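Local coordinates for probable glutathione reductase (Sinorhizobium meliloti, PDB 4DNA) that probably reduces glutathione disulfide to glutathione with NADPH, working as a homodimer with one FAD and a redox-active disulfide in each subunit, at the interface of chains A and B. Numbering follows the deposited sequence. Chains: chain A/B, Probable glutathione reductase.

Contact 1: the interface of chains A and B. Residues chain A 435-438, 443-444, 447; chain B 417, 420-421, 424.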
ATOM      1  N   THR A 435     -15.936  -2.052   8.589  1.00 67.59           N
ATOM      2  CA  THR A 435     -15.145  -2.564   7.469  1.00 67.75           C
ATOM      3  C   THR A 435     -14.353  -3.778   7.923  1.00 69.81           C
ATOM      4  O   THR A 435     -13.487  -3.668   8.798  1.00 71.14           O
ATOM      5  CB  THR A 435     -14.164  -1.508   6.926  1.00 66.59           C
ATOM      6  OG1 THR A 435     -14.878  -0.320   6.573  1.00 66.23           O
ATOM      7  CG2 THR A 435     -13.445  -2.026   5.715  1.00 66.30           C
HETATM    8  N   MSE A 436     -14.655  -4.931   7.333  1.00 70.67           N
HETATM    9  CA  MSE A 436     -14.029  -6.183   7.713  1.00 74.90           C
HETATM   10  C   MSE A 436     -12.565  -6.071   7.477  1.00 71.90           C
HETATM   11  O   MSE A 436     -12.128  -5.426   6.526  1.00 71.16           O
HETATM   12  CB  MSE A 436     -14.585  -7.265   6.811  1.00 75.22           C
HETATM   13  CG  MSE A 436     -14.067  -8.649   7.180  1.00 75.81           C
HETATM   14 SE   MSE A 436     -14.742  -9.196   8.958  1.00 86.36          SE
HETATM   15  CE  MSE A 436     -16.659  -8.774   8.722  1.00 80.79           C
ATOM     16  N   ALA A 437     -11.790  -6.703   8.347  1.00 72.80           N
ATOM     17  CA  ALA A 437     -10.340  -6.671   8.253  1.00 71.27           C
ATOM     18  C   ALA A 437      -9.822  -7.525   7.104  1.00 71.28           C
ATOM     19  O   ALA A 437     -10.414  -8.556   6.765  1.00 72.96           O
ATOM     20  CB  ALA A 437      -9.725  -7.129   9.566  1.00 70.11           C
ATOM     21  N   VAL A 438      -8.718  -7.086   6.505  1.00 68.95           N
ATOM     22  CA  VAL A 438      -7.960  -7.932   5.586  1.00 71.14           C
ATOM     23  C   VAL A 438      -6.659  -8.383   6.261  1.00 70.36           C
ATOM     24  O   VAL A 438      -5.879  -7.574   6.747  1.00 68.86           O
ATOM     25  CB  VAL A 438      -7.670  -7.243   4.232  1.00 68.98           C
ATOM     26  CG1 VAL A 438      -7.079  -8.242   3.252  1.00 69.77           C
ATOM     27  CG2 VAL A 438      -8.925  -6.616   3.657  1.00 67.56           C
ATOM     28  N   ALA A 443      -2.626  -2.328   7.241  1.00 64.29           N
ATOM     29  CA  ALA A 443      -3.868  -1.557   7.185  1.00 61.83           C
ATOM     30  C   ALA A 443      -5.014  -2.025   8.076  1.00 62.38           C
ATOM     31  O   ALA A 443      -5.886  -1.226   8.403  1.00 61.60           O
ATOM     32  CB  ALA A 443      -4.341  -1.459   5.741  1.00 61.95           C
ATOM     33  N   GLU A 444      -5.035  -3.295   8.467  1.00 63.51           N
ATOM     34  CA  GLU A 444      -6.128  -3.762   9.326  1.00 64.49           C
ATOM     35  C   GLU A 444      -6.114  -3.160  10.739  1.00 64.70           C
ATOM     36  O   GLU A 444      -7.123  -3.212  11.459  1.00 65.67           O
ATOM     37  CB  GLU A 444      -6.167  -5.272   9.412  1.00 65.86           C
ATOM     38  CG  GLU A 444      -4.867  -5.898   9.845  1.00 65.65           C
ATOM     39  CD  GLU A 444      -4.987  -7.397   9.938  1.00 67.91           C
ATOM     40  OE1 GLU A 444      -6.021  -7.864  10.459  1.00 69.40           O
ATOM     41  OE2 GLU A 444      -4.068  -8.107   9.480  1.00 69.01           O
ATOM     42  N   VAL A 447      -8.773  -0.532  11.163  1.00 62.66           N
ATOM     43  CA  VAL A 447     -10.187  -0.926  11.229  1.00 62.77           C
ATOM     44  C   VAL A 447     -10.601  -1.737  12.459  1.00 63.36           C
ATOM     45  O   VAL A 447     -11.762  -2.123  12.581  1.00 64.77           O
ATOM     46  CB  VAL A 447     -10.703  -1.598   9.928  1.00 62.95           C
ATOM     47  CG1 VAL A 447     -10.458  -0.700   8.735  1.00 61.16           C
ATOM     48  CG2 VAL A 447     -10.079  -2.969   9.725  1.00 63.78           C
TER
ATOM     49  N   GLN B 417      -7.811  -3.438   1.585  1.00 60.31           N
ATOM     50  CA  GLN B 417      -8.303  -3.029   2.876  1.00 59.02           C
ATOM     51  C   GLN B 417      -8.916  -1.667   2.784  1.00 58.62           C
ATOM     52  O   GLN B 417     -10.058  -1.472   3.181  1.00 59.75           O
ATOM     53  CB  GLN B 417      -7.166  -2.958   3.895  1.00 60.52           C
ATOM     54  CG  GLN B 417      -7.604  -2.502   5.283  1.00 59.31           C
ATOM     55  CD  GLN B 417      -8.452  -3.552   5.964  1.00 60.51           C
ATOM     56  OE1 GLN B 417      -7.918  -4.480   6.561  1.00 62.02           O
ATOM     57  NE2 GLN B 417      -9.779  -3.428   5.860  1.00 58.16           N
ATOM     58  N   GLY B 420     -11.941  -1.252   0.803  1.00 59.89           N
ATOM     59  CA  GLY B 420     -12.956  -1.814   1.690  1.00 60.65           C
ATOM     60  C   GLY B 420     -13.808  -0.768   2.392  1.00 61.53           C
ATOM     61  O   GLY B 420     -15.029  -0.820   2.299  1.00 62.08           O
ATOM     62  N   ILE B 421     -13.167   0.188   3.076  1.00 60.93           N
ATOM     63  CA  ILE B 421     -13.875   1.280   3.764  1.00 60.98           C
ATOM     64  C   ILE B 421     -14.688   2.154   2.794  1.00 61.55           C
ATOM     65  O   ILE B 421     -15.844   2.493   3.064  1.00 61.91           O
ATOM     66  CB  ILE B 421     -12.914   2.190   4.554  1.00 61.13           C
ATOM     67  CG1 ILE B 421     -11.947   1.371   5.412  1.00 59.98           C
ATOM     68  CG2 ILE B 421     -13.702   3.160   5.428  1.00 60.12           C
ATOM     69  CD1 ILE B 421     -10.715   2.140   5.838  1.00 57.90           C
ATOM     70  N   ARG B 424     -17.604   0.202   1.512  1.00 63.80           N
ATOM     71  CA  ARG B 424     -18.441   0.003   2.693  1.00 64.65           C
ATOM     72  C   ARG B 424     -19.404   1.169   2.933  1.00 65.19           C
ATOM     73  O   ARG B 424     -20.606   0.956   3.150  1.00 63.21           O
ATOM     74  CB  ARG B 424     -17.568  -0.197   3.940  1.00 63.61           C
ATOM     75  CG  ARG B 424     -18.301  -0.816   5.125  1.00 66.93           C
ATOM     76  CD  ARG B 424     -19.046  -2.090   4.737  1.00 73.57           C
ATOM     77  NE  ARG B 424     -19.421  -2.869   5.908  1.00 76.55           N
ATOM     78  CZ  ARG B 424     -20.517  -3.615   5.994  1.00 81.02           C
ATOM     79  NH1 ARG B 424     -21.373  -3.689   4.972  1.00 78.23           N
ATOM     80  NH2 ARG B 424     -20.767  -4.281   7.112  1.00 82.00           N
TER

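Contact 2: the interface of chains A and B. Residues chain A 64, 67, 72-74; chain B 60, 64, 74-75, 77.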
ATOM      1  N   PHE A  64      18.974  -6.282   1.417  1.00 73.88           N
ATOM      2  CA  PHE A  64      20.052  -7.259   1.510  1.00 75.37           C
ATOM      3  C   PHE A  64      20.207  -7.802   2.924  1.00 77.20           C
ATOM      4  O   PHE A  64      20.257  -9.026   3.112  1.00 80.09           O
ATOM      5  CB  PHE A  64      21.379  -6.696   0.979  1.00 75.12           C
ATOM      6  CG  PHE A  64      21.291  -6.157  -0.434  1.00 75.60           C
ATOM      7  CD1 PHE A  64      20.652  -6.886  -1.441  1.00 74.85           C
ATOM      8  CD2 PHE A  64      21.849  -4.922  -0.760  1.00 73.73           C
ATOM      9  CE1 PHE A  64      20.559  -6.388  -2.728  1.00 74.01           C
ATOM     10  CE2 PHE A  64      21.765  -4.425  -2.050  1.00 72.56           C
ATOM     11  CZ  PHE A  64      21.117  -5.156  -3.033  1.00 74.13           C
ATOM     12  N   ALA A  67      17.140  -9.897   4.182  1.00 77.96           N
ATOM     13  CA  ALA A  67      16.976 -11.232   3.593  1.00 76.19           C
ATOM     14  C   ALA A  67      17.601 -12.324   4.449  1.00 79.50           C
ATOM     15  O   ALA A  67      17.237 -13.489   4.327  1.00 78.62           O
ATOM     16  CB  ALA A  67      17.547 -11.279   2.184  1.00 74.40           C
ATOM     17  N   TRP A  72      18.306 -16.613   3.498  1.00 84.15           N
ATOM     18  CA  TRP A  72      19.211 -16.171   2.445  1.00 84.08           C
ATOM     19  C   TRP A  72      20.538 -15.773   3.023  1.00 84.72           C
ATOM     20  O   TRP A  72      20.615 -15.251   4.134  1.00 83.62           O
ATOM     21  CB  TRP A  72      18.634 -14.983   1.700  1.00 80.00           C
ATOM     22  CG  TRP A  72      17.522 -15.305   0.732  1.00 78.92           C
ATOM     23  CD1 TRP A  72      16.152 -15.292   0.983  1.00 78.15           C
ATOM     24  CD2 TRP A  72      17.642 -15.661  -0.696  1.00 79.06           C
ATOM     25  NE1 TRP A  72      15.446 -15.615  -0.144  1.00 78.16           N
ATOM     26  CE2 TRP A  72      16.277 -15.853  -1.185  1.00 79.21           C
ATOM     27  CE3 TRP A  72      18.699 -15.836  -1.576  1.00 79.76           C
ATOM     28  CZ2 TRP A  72      16.011 -16.208  -2.506  1.00 79.42           C
ATOM     29  CZ3 TRP A  72      18.416 -16.194  -2.900  1.00 80.38           C
ATOM     30  CH2 TRP A  72      17.107 -16.380  -3.349  1.00 79.81           C
ATOM     31  N   THR A  73      21.596 -16.035   2.265  1.00 86.08           N
ATOM     32  CA  THR A  73      22.920 -15.512   2.540  1.00 85.81           C
ATOM     33  C   THR A  73      23.290 -14.796   1.257  1.00 85.80           C
ATOM     34  O   THR A  73      23.473 -15.430   0.208  1.00 88.59           O
ATOM     35  CB  THR A  73      23.933 -16.643   2.824  1.00 88.87           C
ATOM     36  OG1 THR A  73      23.259 -17.725   3.468  1.00 90.89           O
ATOM     37  CG2 THR A  73      25.058 -16.167   3.731  1.00 87.21           C
ATOM     38  N   VAL A  74      23.350 -13.472   1.321  1.00 85.95           N
ATOM     39  CA  VAL A  74      23.744 -12.685   0.162  1.00 86.03           C
ATOM     40  C   VAL A  74      25.198 -12.260   0.322  1.00 90.11           C
ATOM     41  O   VAL A  74      25.576 -11.720   1.372  1.00 88.28           O
ATOM     42  CB  VAL A  74      22.893 -11.415  -0.011  1.00 84.26           C
ATOM     43  CG1 VAL A  74      22.826 -11.052  -1.482  1.00 85.98           C
ATOM     44  CG2 VAL A  74      21.495 -11.591   0.563  1.00 78.13           C
TER
ATOM     45  N   PHE B  60      12.618 -12.026  -2.166  1.00 72.64           N
ATOM     46  CA  PHE B  60      13.976 -11.464  -2.135  1.00 72.24           C
ATOM     47  C   PHE B  60      14.765 -11.699  -3.414  1.00 73.46           C
ATOM     48  O   PHE B  60      15.679 -10.934  -3.727  1.00 71.94           O
ATOM     49  CB  PHE B  60      14.761 -11.958  -0.931  1.00 71.27           C
ATOM     50  CG  PHE B  60      14.282 -11.393   0.367  1.00 70.54           C
ATOM     51  CD1 PHE B  60      14.444 -10.043   0.656  1.00 69.87           C
ATOM     52  CD2 PHE B  60      13.670 -12.209   1.308  1.00 71.34           C
ATOM     53  CE1 PHE B  60      14.007  -9.518   1.859  1.00 69.00           C
ATOM     54  CE2 PHE B  60      13.231 -11.687   2.521  1.00 70.97           C
ATOM     55  CZ  PHE B  60      13.406 -10.341   2.795  1.00 69.85           C
ATOM     56  N   PHE B  64      16.721  -8.853  -5.667  1.00 71.24           N
ATOM     57  CA  PHE B  64      18.114  -8.941  -6.065  1.00 71.30           C
ATOM     58  C   PHE B  64      18.301  -8.555  -7.524  1.00 71.78           C
ATOM     59  O   PHE B  64      19.301  -7.926  -7.874  1.00 71.69           O
ATOM     60  CB  PHE B  64      18.683 -10.344  -5.806  1.00 72.20           C
ATOM     61  CG  PHE B  64      18.696 -10.743  -4.355  1.00 72.79           C
ATOM     62  CD1 PHE B  64      18.956  -9.805  -3.351  1.00 71.46           C
ATOM     63  CD2 PHE B  64      18.469 -12.068  -3.990  1.00 73.22           C
ATOM     64  CE1 PHE B  64      18.970 -10.175  -2.020  1.00 70.75           C
ATOM     65  CE2 PHE B  64      18.486 -12.442  -2.654  1.00 73.50           C
ATOM     66  CZ  PHE B  64      18.734 -11.493  -1.670  1.00 73.04           C
ATOM     67  N   VAL B  74      25.190  -7.059  -7.166  1.00 81.20           N
ATOM     68  CA  VAL B  74      24.915  -7.908  -6.029  1.00 81.65           C
ATOM     69  C   VAL B  74      25.749  -9.177  -6.063  1.00 86.77           C
ATOM     70  O   VAL B  74      25.846  -9.844  -7.105  1.00 86.42           O
ATOM     71  CB  VAL B  74      23.444  -8.308  -5.990  1.00 81.50           C
ATOM     72  CG1 VAL B  74      23.097  -8.812  -4.604  1.00 83.64           C
ATOM     73  CG2 VAL B  74      22.563  -7.136  -6.391  1.00 77.31           C
ATOM     74  N   GLY B  75      26.337  -9.512  -4.913  1.00 87.77           N
ATOM     75  CA  GLY B  75      27.057 -10.783  -4.738  1.00 89.08           C
ATOM     76  C   GLY B  75      26.168 -11.999  -4.964  1.00 90.34           C
ATOM     77  O   GLY B  75      24.941 -11.878  -5.033  1.00 89.19           O
ATOM     78  N   SER B  77      23.957 -15.195  -4.188  1.00 93.97           N
ATOM     79  CA  SER B  77      23.023 -15.376  -3.092  1.00 89.10           C
ATOM     80  C   SER B  77      22.629 -16.823  -3.006  1.00 88.22           C
ATOM     81  O   SER B  77      22.360 -17.449  -4.020  1.00 91.24           O
ATOM     82  CB  SER B  77      21.785 -14.537  -3.323  1.00 87.72           C
ATOM     83  OG  SER B  77      22.118 -13.386  -4.066  1.00 89.69           O
TER

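Contact 3: the interface of chains A and B. Residues chain A 315-316, 319, 338, 341-343, 417; chain B 434, 436-438.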
ATOM      1  N   PRO A 315       0.326  17.405  -8.500  1.00 68.79           N
ATOM      2  CA  PRO A 315      -1.106  17.280  -8.799  1.00 68.42           C
ATOM      3  C   PRO A 315      -1.873  18.593  -8.648  1.00 69.18           C
ATOM      4  O   PRO A 315      -2.842  18.816  -9.384  1.00 71.97           O
ATOM      5  CB  PRO A 315      -1.597  16.260  -7.762  1.00 66.22           C
ATOM      6  CG  PRO A 315      -0.391  15.462  -7.440  1.00 64.90           C
ATOM      7  CD  PRO A 315       0.715  16.477  -7.420  1.00 67.37           C
ATOM      8  N   VAL A 316      -1.444  19.437  -7.710  1.00 67.93           N
ATOM      9  CA  VAL A 316      -2.063  20.739  -7.485  1.00 69.49           C
ATOM     10  C   VAL A 316      -1.910  21.567  -8.753  1.00 70.60           C
ATOM     11  O   VAL A 316      -2.877  22.120  -9.263  1.00 73.37           O
ATOM     12  CB  VAL A 316      -1.457  21.459  -6.254  1.00 68.70           C
ATOM     13  CG1 VAL A 316      -2.278  22.682  -5.863  1.00 69.14           C
ATOM     14  CG2 VAL A 316      -1.392  20.508  -5.079  1.00 66.55           C
ATOM     15  N   HIS A 319      -4.207  20.062 -11.401  1.00 72.64           N
ATOM     16  CA  HIS A 319      -5.611  20.317 -11.149  1.00 75.86           C
ATOM     17  C   HIS A 319      -5.953  21.741 -11.465  1.00 76.33           C
ATOM     18  O   HIS A 319      -6.964  22.013 -12.135  1.00 78.33           O
ATOM     19  CB  HIS A 319      -5.972  19.962  -9.714  1.00 75.58           C
ATOM     20  CG  HIS A 319      -7.446  20.084  -9.407  1.00 77.70           C
ATOM     21  ND1 HIS A 319      -8.399  19.508 -10.173  1.00 79.90           N
ATOM     22  CD2 HIS A 319      -8.111  20.731  -8.373  1.00 83.23           C
ATOM     23  CE1 HIS A 319      -9.609  19.783  -9.662  1.00 77.60           C
ATOM     24  NE2 HIS A 319      -9.432  20.529  -8.555  1.00 78.15           N
ATOM     25  N   HIS A 338      -8.824  23.796  -2.622  1.00107.91           N
ATOM     26  CA  HIS A 338      -9.276  22.531  -2.125  1.00101.97           C
ATOM     27  C   HIS A 338      -8.735  22.268  -0.757  1.00 98.87           C
ATOM     28  O   HIS A 338      -7.638  22.726  -0.418  1.00 99.38           O
ATOM     29  CB  HIS A 338      -8.770  21.507  -3.120  1.00 99.19           C
ATOM     30  CG  HIS A 338      -8.910  20.093  -2.677  1.00 98.12           C
ATOM     31  ND1 HIS A 338      -9.122  19.750  -1.406  1.00 96.47           N
ATOM     32  CD2 HIS A 338      -8.856  18.920  -3.400  1.00 97.02           C
ATOM     33  CE1 HIS A 338      -9.207  18.416  -1.321  1.00100.65           C
ATOM     34  NE2 HIS A 338      -9.046  17.912  -2.542  1.00104.06           N
ATOM     35  N   ILE A 341      -6.083  17.622   1.025  1.00 80.48           N
ATOM     36  CA  ILE A 341      -5.185  17.009   0.058  1.00 78.33           C
ATOM     37  C   ILE A 341      -4.305  16.051   0.878  1.00 70.20           C
ATOM     38  O   ILE A 341      -3.665  16.475   1.850  1.00 70.78           O
ATOM     39  CB  ILE A 341      -4.347  18.078  -0.717  1.00 74.36           C
ATOM     40  CG1 ILE A 341      -5.247  18.937  -1.610  1.00 77.47           C
ATOM     41  CG2 ILE A 341      -3.284  17.439  -1.601  1.00 72.59           C
ATOM     42  CD1 ILE A 341      -4.649  20.268  -2.024  1.00 81.85           C
ATOM     43  N   ALA A 342      -4.316  14.763   0.517  1.00 68.10           N
ATOM     44  CA  ALA A 342      -3.411  13.778   1.120  1.00 65.05           C
ATOM     45  C   ALA A 342      -2.011  14.002   0.559  1.00 66.66           C
ATOM     46  O   ALA A 342      -1.862  14.487  -0.559  1.00 66.69           O
ATOM     47  CB  ALA A 342      -3.886  12.358   0.872  1.00 60.33           C
ATOM     48  N   THR A 343      -0.987  13.702   1.350  1.00 62.45           N
ATOM     49  CA  THR A 343       0.394  13.854   0.909  1.00 63.79           C
ATOM     50  C   THR A 343       1.250  12.714   1.437  1.00 63.93           C
ATOM     51  O   THR A 343       0.902  12.064   2.429  1.00 63.60           O
ATOM     52  CB  THR A 343       1.027  15.186   1.372  1.00 64.70           C
ATOM     53  OG1 THR A 343       0.786  15.384   2.772  1.00 62.96           O
ATOM     54  CG2 THR A 343       0.485  16.364   0.574  1.00 65.85           C
ATOM     55  N   GLN A 417      -3.234   7.957  -0.094  1.00 59.48           N
ATOM     56  CA  GLN A 417      -4.054   8.292  -1.212  1.00 59.26           C
ATOM     57  C   GLN A 417      -5.394   7.677  -1.073  1.00 59.72           C
ATOM     58  O   GLN A 417      -6.372   8.337  -1.232  1.00 60.32           O
ATOM     59  CB  GLN A 417      -3.436   7.762  -2.478  1.00 59.60           C
ATOM     60  CG  GLN A 417      -4.382   7.833  -3.645  1.00 59.63           C
ATOM     61  CD  GLN A 417      -4.317   9.146  -4.363  1.00 59.76           C
ATOM     62  OE1 GLN A 417      -3.338   9.473  -4.981  1.00 60.27           O
ATOM     63  NE2 GLN A 417      -5.361   9.901  -4.275  1.00 59.36           N
TER
ATOM     64  N   ARG B 434     -13.104  13.441  -7.302  1.00 70.86           N
ATOM     65  CA  ARG B 434     -12.848  14.641  -6.500  1.00 73.04           C
ATOM     66  C   ARG B 434     -11.618  14.482  -5.615  1.00 71.20           C
ATOM     67  O   ARG B 434     -11.078  15.475  -5.137  1.00 73.06           O
ATOM     68  CB  ARG B 434     -14.039  14.956  -5.600  1.00 75.64           C
ATOM     69  CG  ARG B 434     -15.332  15.286  -6.327  1.00 77.82           C
ATOM     70  CD  ARG B 434     -16.531  15.166  -5.382  1.00 83.83           C
ATOM     71  NE  ARG B 434     -16.424  16.080  -4.235  1.00 85.70           N
ATOM     72  CZ  ARG B 434     -16.258  15.708  -2.964  1.00 81.06           C
ATOM     73  NH1 ARG B 434     -16.192  14.415  -2.630  1.00 80.58           N
ATOM     74  NH2 ARG B 434     -16.172  16.643  -2.021  1.00 84.84           N
HETATM   75  N   MSE B 436      -7.971  14.307  -4.584  1.00 72.14           N
HETATM   76  CA  MSE B 436      -6.699  14.798  -5.095  1.00 79.63           C
HETATM   77  C   MSE B 436      -5.676  13.688  -5.127  1.00 73.05           C
HETATM   78  O   MSE B 436      -5.510  12.935  -4.169  1.00 70.89           O
HETATM   79  CB  MSE B 436      -6.268  15.949  -4.197  1.00 76.08           C
HETATM   80  CG  MSE B 436      -4.960  16.612  -4.623  1.00 80.92           C
HETATM   81 SE   MSE B 436      -5.133  17.518  -6.373  1.00106.41          SE
HETATM   82  CE  MSE B 436      -5.995  19.208  -5.806  1.00100.54           C
ATOM     83  N   ALA B 437      -4.984  13.580  -6.253  1.00 74.61           N
ATOM     84  CA  ALA B 437      -3.948  12.582  -6.430  1.00 70.07           C
ATOM     85  C   ALA B 437      -2.789  12.796  -5.457  1.00 70.06           C
ATOM     86  O   ALA B 437      -2.541  13.914  -5.007  1.00 71.37           O
ATOM     87  CB  ALA B 437      -3.449  12.600  -7.873  1.00 67.82           C
ATOM     88  N   VAL B 438      -2.098  11.707  -5.125  1.00 67.20           N
ATOM     89  CA  VAL B 438      -0.828  11.768  -4.410  1.00 67.31           C
ATOM     90  C   VAL B 438       0.218  11.253  -5.379  1.00 66.14           C
ATOM     91  O   VAL B 438       0.125  10.131  -5.865  1.00 66.24           O
ATOM     92  CB  VAL B 438      -0.833  10.930  -3.113  1.00 65.29           C
ATOM     93  CG1 VAL B 438       0.540  10.957  -2.455  1.00 64.90           C
ATOM     94  CG2 VAL B 438      -1.915  11.416  -2.154  1.00 66.02           C
TER

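Contact 1: the interface of chains A and B
B:Gln417 reaches the 435-438 loop of chain A because its CG stands anti to its backbone N (chi1 179°) and its chain then bends at chi2 (70°), turning the carboxamide toward A:Met436 and A:Val438. There it pairs with the main chain much as a neighbouring strand would, offering one acceptor and one donor. Its oxygen OE1 takes the backbone N-H of A:Val438 at 2.7 Å from the N, a nearly straight bond, with the donor tilted from the carboxamide plane. Its nitrogen NE2 gives a hydrogen to the carbonyl O of A:Met436 at 3.2 Å, and that oxygen lies close to the amide plane. Gripped at both ends, the carboxamide is held against rotation. Carbon contacts line the rest of the chain: the methyl CB of A:Ala443 meets CG of B:Gln417 at 3.5 Å, while CG2 of A:Val438 runs past in the opposite direction, 3.7 Å from CA of B:Gln417. At the carboxamide itself A:Val447 comes tip to tip, its CG2 3.9 Å from NE2 of B:Gln417. One helical turn on, A:Thr435 crosses B:Ile421 at about a right angle, with CG2 3.7 Å from CG1 of the isoleucine. The gripping residue belongs to helix 412-424 of the dimerisation region, and the gripped loop leads directly into A:His439, the predicted proton acceptor, so the partner subunit probably helps to set the backbone of the active site.

Contact 2: the interface of chains A and B
The helix that starts at the redox-active disulfide, 48-66 in chain A and 48-68 in chain B, meets its counterpart at its far end, together with the short strand that follows. A:Phe64 and B:Phe64 slide past each other in opposite directions, CD1 of the first 3.7 Å from CE1 of the second. With CG beside its backbone N and anti to the carbonyl carbon (chi1 -75°), A:Trp72 lays one indole face against chain B. The edge of B:Phe64 points into that face, planes 78° apart, with CE2 3.6 Å from CE3 of A:Trp72. Toward the rim of the same face lies CB of B:Phe60, 3.8 Å from NE1 of the indole. An alanine in place of A:Trp72 would probably leave the edge of B:Phe64 without its aromatic mate and open a gap beside CB of B:Phe60. A:Val74 meets B:Phe64 tip to tip, CG2 to CZ at 3.6 Å, and its backbone forms an antiparallel beta bridge with B:Ser77. Side-chain cohesion in this patch is thus apolar, a worked case of aromatic interlocking at a dimer axis. CA of A:Ala67 sits over the centre of the B:Phe60 ring, 3.7 Å from its centroid.

Contact 3: the interface of chains A and B
B:Met436, modelled as selenomethionine, hooks into chain A between A:His319, A:His338 and A:Ile341. CG anti to the backbone N sends the chain outward, and bends at chi2 (66°) and chi3 (81°) curl its end back, so that different atoms address different walls. The terminal methyl CE touches CD2 of both imidazoles, lying 3.7 Å from that atom of A:His319, which it crosses at a slant, and equally far from that of A:His338, whose side chain runs alongside in the opposite direction. Midway, CG of B:Met436 rests 3.6 Å from CG2 of A:Ile341. This isoleucine also backs the histidine: its CG1 lies over the centre of the A:His338 ring, which should limit the ring's freedom to turn. The selenium faces CB of A:Pro315 at 4.0 Å. The residue, with 136 Å² hidden by chain A, fits like a peg in a socket of imidazole, isoleucine and proline carbons. Beside it, A:Gln417 repeats in the exchanged chains the carboxamide grip on the 436-438 backbone, but its NE2 comes to the B:Met436 carbonyl O (3.0 Å) from above the carbonyl plane rather than on a lone pair. The methyl CG2 of B:Val438 completes the seam, 3.7 Å from CB of A:Ala342.

Contact 1 and contact 3 sample the two symmetry-related copies of one motif: each sets helix 412-424 of one subunit against residues 436-438 of the other, with the chains exchanged. The centres of their C-alpha atoms lie about 22 Å apart. Contact 2 stands apart, its C-alpha centre about 34 Å from that of contact 1 and about 38 Å from that of contact 3, where the helices that begin at the redox disulfide converge. The homodimer is therefore clasped at well-separated points. Contact 1, centred about 8 Å from A:His439, probably links dimerisation to the active site, and symmetry makes the same true for chain B.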